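Local coordinates for HD domain protein (Enterococcus faecalis, PDB 4LRL) that probably hydrolyses deoxyribonucleoside triphosphates, dGTP among them, to deoxyribonucleosides and triphosphate as an allosterically regulated, metal-binding HD-domain enzyme, at residues N117-A131 with V186-I200. Residues are numbered along the deposited sequence; the frame is centred on the assembly and turned at random.
Sequences NGWNDDERLITLCAA and VITKQYPNPQVVQMI
Glu-123 divides its carboxylate between two donors of the 186-200 segment. Tyr-191 OH gives a 2.6 Å bond to the syn lone pair of Glu-123 OE2, while Asn-193 ND2 meets Glu-123 OE1 from above the carboxylate plane, nearly straight at 179°. The bend at chi2 (-84°) turns the acid toward both. Asn-193 is also the N-cap of helix 194-200: its OD1 accepts from Gln-195 N, so one amide both caps the helix and holds the acid. Further out, Gln-195 NE2 donates to Gly-118 O (2.9 Å), and a water joins Asn-120 N, Asn-193 ND2 and Gln-195 OE1.

The other contacts are mostly apolar. Ile-126 CD1 sits over a face of the Tyr-191 ring, a CH-pi contact 3.9 Å from the centroid. Val-196 sets CG2 against Glu-123 CB (3.6 Å) and CG1 near Thr-127 OG1, whose hydroxyl bonds back to Glu-123 O. Ala-130 CB rests against two methyls on the same side, Val-186 CG1 (3.6 Å) and Ile-200 CD1 (3.5 Å), and Met-199 CE reaches Trp-119 CZ3.

Helices 124-131 and 194-200 run nearly parallel, at 24°, within the HD domain. The Ile-200 side chain lies about 4 Å from that of His-134, a nickel ligand, which places this end of the contact beside the metal site. Helix 87-108 touches Thr-127 and Ala-131, helix 179-187 packs on Ile-126, and Gln-195 NE2 also bonds Tyr-238 O of strand 235-238.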
ATOM      1  N   ASN C 117      26.853  27.383   8.182  1.00 61.38           N
ATOM      2  CA  ASN C 117      26.147  26.103   8.325  1.00 58.71           C
ATOM      3  C   ASN C 117      25.196  25.787   7.157  1.00 56.47           C
ATOM      4  O   ASN C 117      24.478  24.779   7.186  1.00 55.39           O
ATOM      5  CB  ASN C 117      25.385  26.056   9.662  1.00 59.12           C
ATOM      6  CG  ASN C 117      26.309  25.862  10.861  1.00 60.47           C
ATOM      7  OD1 ASN C 117      26.655  24.737  11.219  1.00 58.82           O
ATOM      8  ND2 ASN C 117      26.706  26.965  11.489  1.00 62.97           N
ATOM      9  N   GLY C 118      25.207  26.639   6.132  1.00 55.99           N
ATOM     10  CA  GLY C 118      24.225  26.575   5.053  1.00 53.79           C
ATOM     11  C   GLY C 118      24.671  25.867   3.791  1.00 51.60           C
ATOM     12  O   GLY C 118      25.837  25.489   3.653  1.00 51.69           O
ATOM     13  N   TRP C 119      23.727  25.697   2.867  1.00 49.79           N
ATOM     14  CA  TRP C 119      23.966  24.999   1.612  1.00 47.58           C
ATOM     15  C   TRP C 119      24.279  25.983   0.498  1.00 48.57           C
ATOM     16  O   TRP C 119      23.598  26.989   0.336  1.00 49.38           O
ATOM     17  CB  TRP C 119      22.750  24.144   1.243  1.00 46.13           C
ATOM     18  CG  TRP C 119      22.736  23.674  -0.181  1.00 43.84           C
ATOM     19  CD1 TRP C 119      22.031  24.217  -1.210  1.00 43.74           C
ATOM     20  CD2 TRP C 119      23.476  22.583  -0.734  1.00 42.20           C
ATOM     21  NE1 TRP C 119      22.268  23.524  -2.369  1.00 42.50           N
ATOM     22  CE2 TRP C 119      23.156  22.516  -2.108  1.00 41.84           C
ATOM     23  CE3 TRP C 119      24.374  21.646  -0.202  1.00 41.55           C
ATOM     24  CZ2 TRP C 119      23.697  21.542  -2.962  1.00 40.91           C
ATOM     25  CZ3 TRP C 119      24.917  20.682  -1.052  1.00 40.55           C
ATOM     26  CH2 TRP C 119      24.576  20.641  -2.418  1.00 39.95           C
ATOM     27  N   ASN C 120      25.322  25.682  -0.265  1.00 48.44           N
ATOM     28  CA  ASN C 120      25.737  26.518  -1.380  1.00 49.87           C
ATOM     29  C   ASN C 120      25.322  25.895  -2.711  1.00 48.84           C
ATOM     30  O   ASN C 120      25.961  24.955  -3.189  1.00 47.58           O
ATOM     31  CB  ASN C 120      27.249  26.734  -1.324  1.00 50.97           C
ATOM     32  CG  ASN C 120      27.782  27.469  -2.536  1.00 53.07           C
ATOM     33  OD1 ASN C 120      27.022  27.957  -3.378  1.00 53.93           O
ATOM     34  ND2 ASN C 120      29.104  27.550  -2.632  1.00 55.34           N
ATOM     35  N   ASP C 121      24.266  26.436  -3.316  1.00 49.44           N
ATOM     36  CA  ASP C 121      23.655  25.822  -4.495  1.00 48.89           C
ATOM     37  C   ASP C 121      24.552  25.788  -5.744  1.00 49.62           C
ATOM     38  O   ASP C 121      24.200  25.151  -6.746  1.00 48.75           O
ATOM     39  CB  ASP C 121      22.284  26.427  -4.804  1.00 49.11           C
ATOM     40  CG  ASP C 121      21.370  25.451  -5.536  1.00 48.78           C
ATOM     41  OD1 ASP C 121      20.713  25.874  -6.509  1.00 51.54           O
ATOM     42  OD2 ASP C 121      21.305  24.259  -5.151  1.00 45.99           O
ATOM     43  N   ASP C 122      25.716  26.441  -5.678  1.00 50.92           N
ATOM     44  CA  ASP C 122      26.754  26.235  -6.701  1.00 51.80           C
ATOM     45  C   ASP C 122      27.220  24.771  -6.745  1.00 49.85           C
ATOM     46  O   ASP C 122      27.712  24.305  -7.772  1.00 49.96           O
ATOM     47  CB  ASP C 122      27.954  27.174  -6.492  1.00 53.94           C
ATOM     48  CG  ASP C 122      27.679  28.603  -6.961  1.00 57.43           C
ATOM     49  OD1 ASP C 122      28.412  29.528  -6.525  1.00 60.16           O
ATOM     50  OD2 ASP C 122      26.734  28.806  -7.765  1.00 58.92           O
ATOM     51  N   GLU C 123      27.041  24.057  -5.635  1.00 48.30           N
ATOM     52  CA  GLU C 123      27.415  22.643  -5.528  1.00 46.39           C
ATOM     53  C   GLU C 123      26.394  21.683  -6.130  1.00 44.83           C
ATOM     54  O   GLU C 123      26.661  20.490  -6.234  1.00 43.73           O
ATOM     55  CB  GLU C 123      27.663  22.259  -4.066  1.00 45.55           C
ATOM     56  CG  GLU C 123      28.658  23.146  -3.320  1.00 47.90           C
ATOM     57  CD  GLU C 123      30.116  22.754  -3.536  1.00 48.45           C
ATOM     58  OE1 GLU C 123      30.917  22.942  -2.602  1.00 48.17           O
ATOM     59  OE2 GLU C 123      30.465  22.260  -4.630  1.00 49.67           O
ATOM     60  N   ARG C 124      25.228  22.188  -6.527  1.00 45.01           N
ATOM     61  CA  ARG C 124      24.151  21.318  -7.001  1.00 43.75           C
ATOM     62  C   ARG C 124      24.563  20.381  -8.146  1.00 43.01           C
ATOM     63  O   ARG C 124      24.378  19.154  -8.057  1.00 41.83           O
ATOM     64  CB  ARG C 124      22.899  22.117  -7.399  1.00 44.46           C
ATOM     65  CG  ARG C 124      21.809  21.228  -8.019  1.00 45.06           C
ATOM     66  CD  ARG C 124      20.490  21.934  -8.237  1.00 47.34           C
ATOM     67  NE  ARG C 124      19.962  22.486  -6.996  1.00 50.48           N
ATOM     68  CZ  ARG C 124      18.705  22.880  -6.815  1.00 52.06           C
ATOM     69  NH1 ARG C 124      18.342  23.381  -5.648  1.00 53.34           N
ATOM     70  NH2 ARG C 124      17.812  22.769  -7.788  1.00 52.97           N
ATOM     71  N   LEU C 125      25.115  20.957  -9.212  1.00 43.69           N
ATOM     72  CA  LEU C 125      25.410  20.189 -10.425  1.00 43.33           C
ATOM     73  C   LEU C 125      26.414  19.059 -10.202  1.00 42.13           C
ATOM     74  O   LEU C 125      26.186  17.942 -10.652  1.00 41.29           O
ATOM     75  CB  LEU C 125      25.844  21.097 -11.576  1.00 45.02           C
ATOM     76  CG  LEU C 125      26.178  20.389 -12.896  1.00 45.74           C
ATOM     77  CD1 LEU C 125      25.042  19.452 -13.378  1.00 43.75           C
ATOM     78  CD2 LEU C 125      26.545  21.413 -13.962  1.00 47.38           C
ATOM     79  N   ILE C 126      27.508  19.349  -9.504  1.00 42.37           N
ATOM     80  CA  ILE C 126      28.486  18.323  -9.148  1.00 41.95           C
ATOM     81  C   ILE C 126      27.885  17.229  -8.252  1.00 39.91           C
ATOM     82  O   ILE C 126      28.253  16.057  -8.360  1.00 38.97           O
ATOM     83  CB  ILE C 126      29.772  18.933  -8.493  1.00 43.32           C
ATOM     84  CG1 ILE C 126      30.833  17.844  -8.283  1.00 43.69           C
ATOM     85  CG2 ILE C 126      29.450  19.648  -7.186  1.00 43.45           C
ATOM     86  CD1 ILE C 126      32.106  18.322  -7.603  1.00 46.19           C
ATOM     87  N   THR C 127      26.962  17.619  -7.376  1.00 39.13           N
ATOM     88  CA  THR C 127      26.334  16.677  -6.465  1.00 37.80           C
ATOM     89  C   THR C 127      25.384  15.744  -7.233  1.00 37.09           C
ATOM     90  O   THR C 127      25.328  14.539  -6.952  1.00 35.74           O
ATOM     91  CB  THR C 127      25.606  17.395  -5.311  1.00 37.68           C
ATOM     92  OG1 THR C 127      26.492  18.336  -4.684  1.00 39.90           O
ATOM     93  CG2 THR C 127      25.143  16.402  -4.262  1.00 36.14           C
ATOM     94  N   LEU C 128      24.660  16.302  -8.206  1.00 37.48           N
ATOM     95  CA  LEU C 128      23.750  15.517  -9.036  1.00 36.83           C
ATOM     96  C   LEU C 128      24.533  14.563  -9.925  1.00 37.00           C
ATOM     97  O   LEU C 128      24.150  13.402 -10.099  1.00 36.10           O
ATOM     98  CB  LEU C 128      22.847  16.429  -9.874  1.00 37.39           C
ATOM     99  CG  LEU C 128      21.849  17.283  -9.098  1.00 37.62           C
ATOM    100  CD1 LEU C 128      21.078  18.243 -10.006  1.00 37.52           C
ATOM    101  CD2 LEU C 128      20.910  16.389  -8.312  1.00 36.73           C
ATOM    102  N   CYS C 129      25.644  15.052 -10.468  1.00 38.47           N
ATOM    103  CA  CYS C 129      26.508  14.219 -11.295  1.00 38.99           C
ATOM    104  C   CYS C 129      27.058  13.037 -10.500  1.00 37.80           C
ATOM    105  O   CYS C 129      26.913  11.888 -10.917  1.00 37.32           O
ATOM    106  CB  CYS C 129      27.627  15.052 -11.918  1.00 40.36           C
ATOM    107  SG  CYS C 129      27.025  16.146 -13.215  1.00 42.92           S
ATOM    108  N   ALA C 130      27.652  13.316  -9.344  1.00 37.88           N
ATOM    109  CA  ALA C 130      28.143  12.248  -8.459  1.00 37.32           C
ATOM    110  C   ALA C 130      27.054  11.255  -8.048  1.00 36.07           C
ATOM    111  O   ALA C 130      27.321  10.059  -7.958  1.00 35.78           O
ATOM    112  CB  ALA C 130      28.826  12.812  -7.253  1.00 37.43           C
ATOM    113  N   ALA C 131      25.837  11.745  -7.818  1.00 35.72           N
ATOM    114  CA  ALA C 131      24.713  10.876  -7.472  1.00 34.86           C
ATOM    115  C   ALA C 131      24.346   9.928  -8.618  1.00 34.86           C
ATOM    116  O   ALA C 131      24.136   8.740  -8.409  1.00 34.43           O
ATOM    117  CB  ALA C 131      23.514  11.699  -7.079  1.00 34.90           C
ATOM    118  N   VAL C 186      34.214  13.357  -5.235  1.00 42.26           N
ATOM    119  CA  VAL C 186      33.022  13.232  -4.397  1.00 41.43           C
ATOM    120  C   VAL C 186      32.829  11.767  -4.048  1.00 41.14           C
ATOM    121  O   VAL C 186      32.533  11.425  -2.905  1.00 40.90           O
ATOM    122  CB  VAL C 186      31.731  13.781  -5.079  1.00 40.36           C
ATOM    123  CG1 VAL C 186      30.513  13.559  -4.182  1.00 38.39           C
ATOM    124  CG2 VAL C 186      31.869  15.250  -5.388  1.00 41.13           C
ATOM    125  N   ILE C 187      33.010  10.913  -5.050  1.00 41.64           N
ATOM    126  CA  ILE C 187      32.843   9.476  -4.899  1.00 41.58           C
ATOM    127  C   ILE C 187      33.949   8.871  -4.032  1.00 42.68           C
ATOM    128  O   ILE C 187      33.685   7.994  -3.218  1.00 42.52           O
ATOM    129  CB  ILE C 187      32.727   8.790  -6.293  1.00 41.59           C
ATOM    130  CG1 ILE C 187      31.340   9.069  -6.876  1.00 40.51           C
ATOM    131  CG2 ILE C 187      32.934   7.287  -6.200  1.00 41.85           C
ATOM    132  CD1 ILE C 187      31.337   9.298  -8.349  1.00 41.86           C
ATOM    133  N   THR C 188      35.178   9.358  -4.187  1.00 44.42           N
ATOM    134  CA  THR C 188      36.284   8.884  -3.369  1.00 45.74           C
ATOM    135  C   THR C 188      36.264   9.561  -2.000  1.00 46.37           C
ATOM    136  O   THR C 188      37.078   9.241  -1.127  1.00 47.32           O
ATOM    137  CB  THR C 188      37.655   9.119  -4.042  1.00 47.49           C
ATOM    138  OG1 THR C 188      37.933  10.522  -4.099  1.00 48.45           O
ATOM    139  CG2 THR C 188      37.681   8.528  -5.443  1.00 46.88           C
ATOM    140  N   LYS C 189      35.339  10.509  -1.833  1.00 45.91           N
ATOM    141  CA  LYS C 189      35.081  11.179  -0.549  1.00 46.52           C
ATOM    142  C   LYS C 189      36.211  12.135  -0.173  1.00 48.38           C
ATOM    143  O   LYS C 189      36.432  12.428   1.006  1.00 49.32           O
ATOM    144  CB  LYS C 189      34.825  10.160   0.575  1.00 46.17           C
ATOM    145  CG  LYS C 189      33.754   9.110   0.250  1.00 46.16           C
ATOM    146  CD  LYS C 189      33.644   8.056   1.349  1.00 48.73           C
ATOM    147  CE  LYS C 189      32.707   8.528   2.466  1.00 50.39           C
ATOM    148  NZ  LYS C 189      33.023   7.920   3.794  1.00 52.87           N
ATOM    149  N   GLN C 190      36.916  12.631  -1.182  1.00 49.09           N
ATOM    150  CA  GLN C 190      38.031  13.533  -0.950  1.00 51.19           C
ATOM    151  C   GLN C 190      37.659  14.990  -1.203  1.00 51.13           C
ATOM    152  O   GLN C 190      38.371  15.903  -0.783  1.00 53.13           O
ATOM    153  CB  GLN C 190      39.245  13.107  -1.780  1.00 52.56           C
ATOM    154  CG  GLN C 190      39.898  11.820  -1.269  1.00 54.15           C
ATOM    155  CD  GLN C 190      40.942  11.257  -2.225  1.00 56.82           C
ATOM    156  OE1 GLN C 190      40.611  10.791  -3.316  1.00 57.75           O
ATOM    157  NE2 GLN C 190      42.204  11.289  -1.812  1.00 58.31           N
ATOM    158  N   TYR C 191      36.530  15.199  -1.871  1.00 49.32           N
ATOM    159  CA  TYR C 191      35.988  16.544  -2.129  1.00 49.01           C
ATOM    160  C   TYR C 191      35.805  17.353  -0.831  1.00 49.02           C
ATOM    161  O   TYR C 191      35.318  16.811   0.165  1.00 48.37           O
ATOM    162  CB  TYR C 191      34.659  16.418  -2.892  1.00 46.81           C
ATOM    163  CG  TYR C 191      34.170  17.713  -3.503  1.00 46.96           C
ATOM    164  CD1 TYR C 191      34.842  18.293  -4.580  1.00 47.60           C
ATOM    165  CD2 TYR C 191      33.033  18.354  -3.013  1.00 45.66           C
ATOM    166  CE1 TYR C 191      34.398  19.469  -5.147  1.00 48.30           C
ATOM    167  CE2 TYR C 191      32.578  19.531  -3.578  1.00 45.82           C
ATOM    168  CZ  TYR C 191      33.263  20.081  -4.644  1.00 47.31           C
ATOM    169  OH  TYR C 191      32.830  21.252  -5.206  1.00 48.65           O
ATOM    170  N   PRO C 192      36.187  18.650  -0.839  1.00 50.13           N
ATOM    171  CA  PRO C 192      36.267  19.421   0.413  1.00 50.96           C
ATOM    172  C   PRO C 192      34.941  19.768   1.108  1.00 49.68           C
ATOM    173  O   PRO C 192      34.952  20.110   2.292  1.00 51.07           O
ATOM    174  CB  PRO C 192      36.998  20.712  -0.007  1.00 52.85           C
ATOM    175  CG  PRO C 192      37.534  20.447  -1.379  1.00 52.76           C
ATOM    176  CD  PRO C 192      36.600  19.467  -1.991  1.00 51.04           C
ATOM    177  N   ASN C 193      33.823  19.691   0.398  1.00 47.61           N
ATOM    178  CA  ASN C 193      32.525  20.032   0.970  1.00 46.08           C
ATOM    179  C   ASN C 193      31.815  18.807   1.565  1.00 44.26           C
ATOM    180  O   ASN C 193      31.276  17.969   0.822  1.00 42.98           O
ATOM    181  CB  ASN C 193      31.654  20.719  -0.092  1.00 45.58           C
ATOM    182  CG  ASN C 193      30.457  21.450   0.498  1.00 45.10           C
ATOM    183  OD1 ASN C 193      30.009  21.158   1.611  1.00 45.40           O
ATOM    184  ND2 ASN C 193      29.920  22.399  -0.262  1.00 43.13           N
ATOM    185  N   PRO C 194      31.790  18.706   2.910  1.00 44.36           N
ATOM    186  CA  PRO C 194      31.208  17.533   3.587  1.00 42.95           C
ATOM    187  C   PRO C 194      29.710  17.345   3.314  1.00 41.79           C
ATOM    188  O   PRO C 194      29.205  16.216   3.361  1.00 40.67           O
ATOM    189  CB  PRO C 194      31.453  17.821   5.068  1.00 44.38           C
ATOM    190  CG  PRO C 194      31.648  19.322   5.148  1.00 45.57           C
ATOM    191  CD  PRO C 194      32.273  19.724   3.864  1.00 45.56           C
ATOM    192  N   GLN C 195      29.005  18.438   3.030  1.00 42.05           N
ATOM    193  CA  GLN C 195      27.590  18.353   2.667  1.00 40.65           C
ATOM    194  C   GLN C 195      27.394  17.587   1.356  1.00 39.44           C
ATOM    195  O   GLN C 195      26.483  16.769   1.238  1.00 38.47           O
ATOM    196  CB  GLN C 195      26.973  19.743   2.556  1.00 41.25           C
ATOM    197  CG  GLN C 195      27.171  20.617   3.768  1.00 42.20           C
ATOM    198  CD  GLN C 195      26.744  22.045   3.513  1.00 43.32           C
ATOM    199  OE1 GLN C 195      26.232  22.369   2.433  1.00 42.51           O
ATOM    200  NE2 GLN C 195      26.945  22.915   4.506  1.00 42.70           N
ATOM    201  N   VAL C 196      28.254  17.863   0.381  1.00 39.90           N
ATOM    202  CA  VAL C 196      28.221  17.200  -0.919  1.00 38.99           C
ATOM    203  C   VAL C 196      28.567  15.705  -0.783  1.00 38.62           C
ATOM    204  O   VAL C 196      27.850  14.837  -1.307  1.00 37.57           O
ATOM    205  CB  VAL C 196      29.184  17.900  -1.925  1.00 40.08           C
ATOM    206  CG1 VAL C 196      29.287  17.114  -3.224  1.00 39.08           C
ATOM    207  CG2 VAL C 196      28.752  19.351  -2.182  1.00 39.57           C
ATOM    208  N   VAL C 197      29.651  15.413  -0.065  1.00 39.68           N
ATOM    209  CA  VAL C 197      30.111  14.040   0.139  1.00 39.53           C
ATOM    210  C   VAL C 197      29.096  13.203   0.907  1.00 38.83           C
ATOM    211  O   VAL C 197      28.768  12.079   0.488  1.00 37.92           O
ATOM    212  CB  VAL C 197      31.484  13.999   0.881  1.00 41.11           C
ATOM    213  CG1 VAL C 197      31.853  12.567   1.260  1.00 40.57           C
ATOM    214  CG2 VAL C 197      32.579  14.618   0.026  1.00 41.45           C
ATOM    215  N   GLN C 198      28.595  13.749   2.021  1.00 39.35           N
ATOM    216  CA  GLN C 198      27.669  13.010   2.896  1.00 38.79           C
ATOM    217  C   GLN C 198      26.300  12.733   2.272  1.00 37.58           C
ATOM    218  O   GLN C 198      25.617  11.797   2.677  1.00 36.56           O
ATOM    219  CB  GLN C 198      27.514  13.688   4.264  1.00 39.89           C
ATOM    220  CG  GLN C 198      28.679  13.435   5.222  1.00 41.17           C
ATOM    221  CD  GLN C 198      28.521  14.139   6.566  1.00 44.46           C
ATOM    222  OE1 GLN C 198      27.409  14.258   7.114  1.00 46.55           O
ATOM    223  NE2 GLN C 198      29.627  14.606   7.104  1.00 44.60           N
ATOM    224  N   MET C 199      25.911  13.531   1.279  1.00 37.94           N
ATOM    225  CA  MET C 199      24.622  13.344   0.614  1.00 37.28           C
ATOM    226  C   MET C 199      24.638  12.054  -0.194  1.00 36.69           C
ATOM    227  O   MET C 199      23.611  11.389  -0.379  1.00 35.82           O
ATOM    228  CB  MET C 199      24.286  14.535  -0.290  1.00 37.65           C
ATOM    229  CG  MET C 199      22.772  14.705  -0.529  1.00 36.36           C
ATOM    230  SD  MET C 199      22.298  16.143  -1.503  1.00 38.67           S
ATOM    231  CE  MET C 199      22.970  17.505  -0.529  1.00 36.70           C
ATOM    232  N   ILE C 200      25.833  11.697  -0.640  1.00 37.57           N
ATOM    233  CA  ILE C 200      26.023  10.573  -1.533  1.00 37.07           C
ATOM    234  C   ILE C 200      26.569   9.362  -0.789  1.00 37.01           C
ATOM    235  O   ILE C 200      26.241   8.217  -1.118  1.00 36.53           O
ATOM    236  CB  ILE C 200      26.906  10.998  -2.710  1.00 37.83           C
ATOM    237  CG1 ILE C 200      26.079  11.942  -3.597  1.00 37.97           C
ATOM    238  CG2 ILE C 200      27.414   9.776  -3.502  1.00 36.63           C
ATOM    239  CD1 ILE C 200      26.883  12.963  -4.339  1.00 40.28           C
TER
HETATM  240  O   HOH W   1      27.373  23.696   0.488  1.00 43.17           O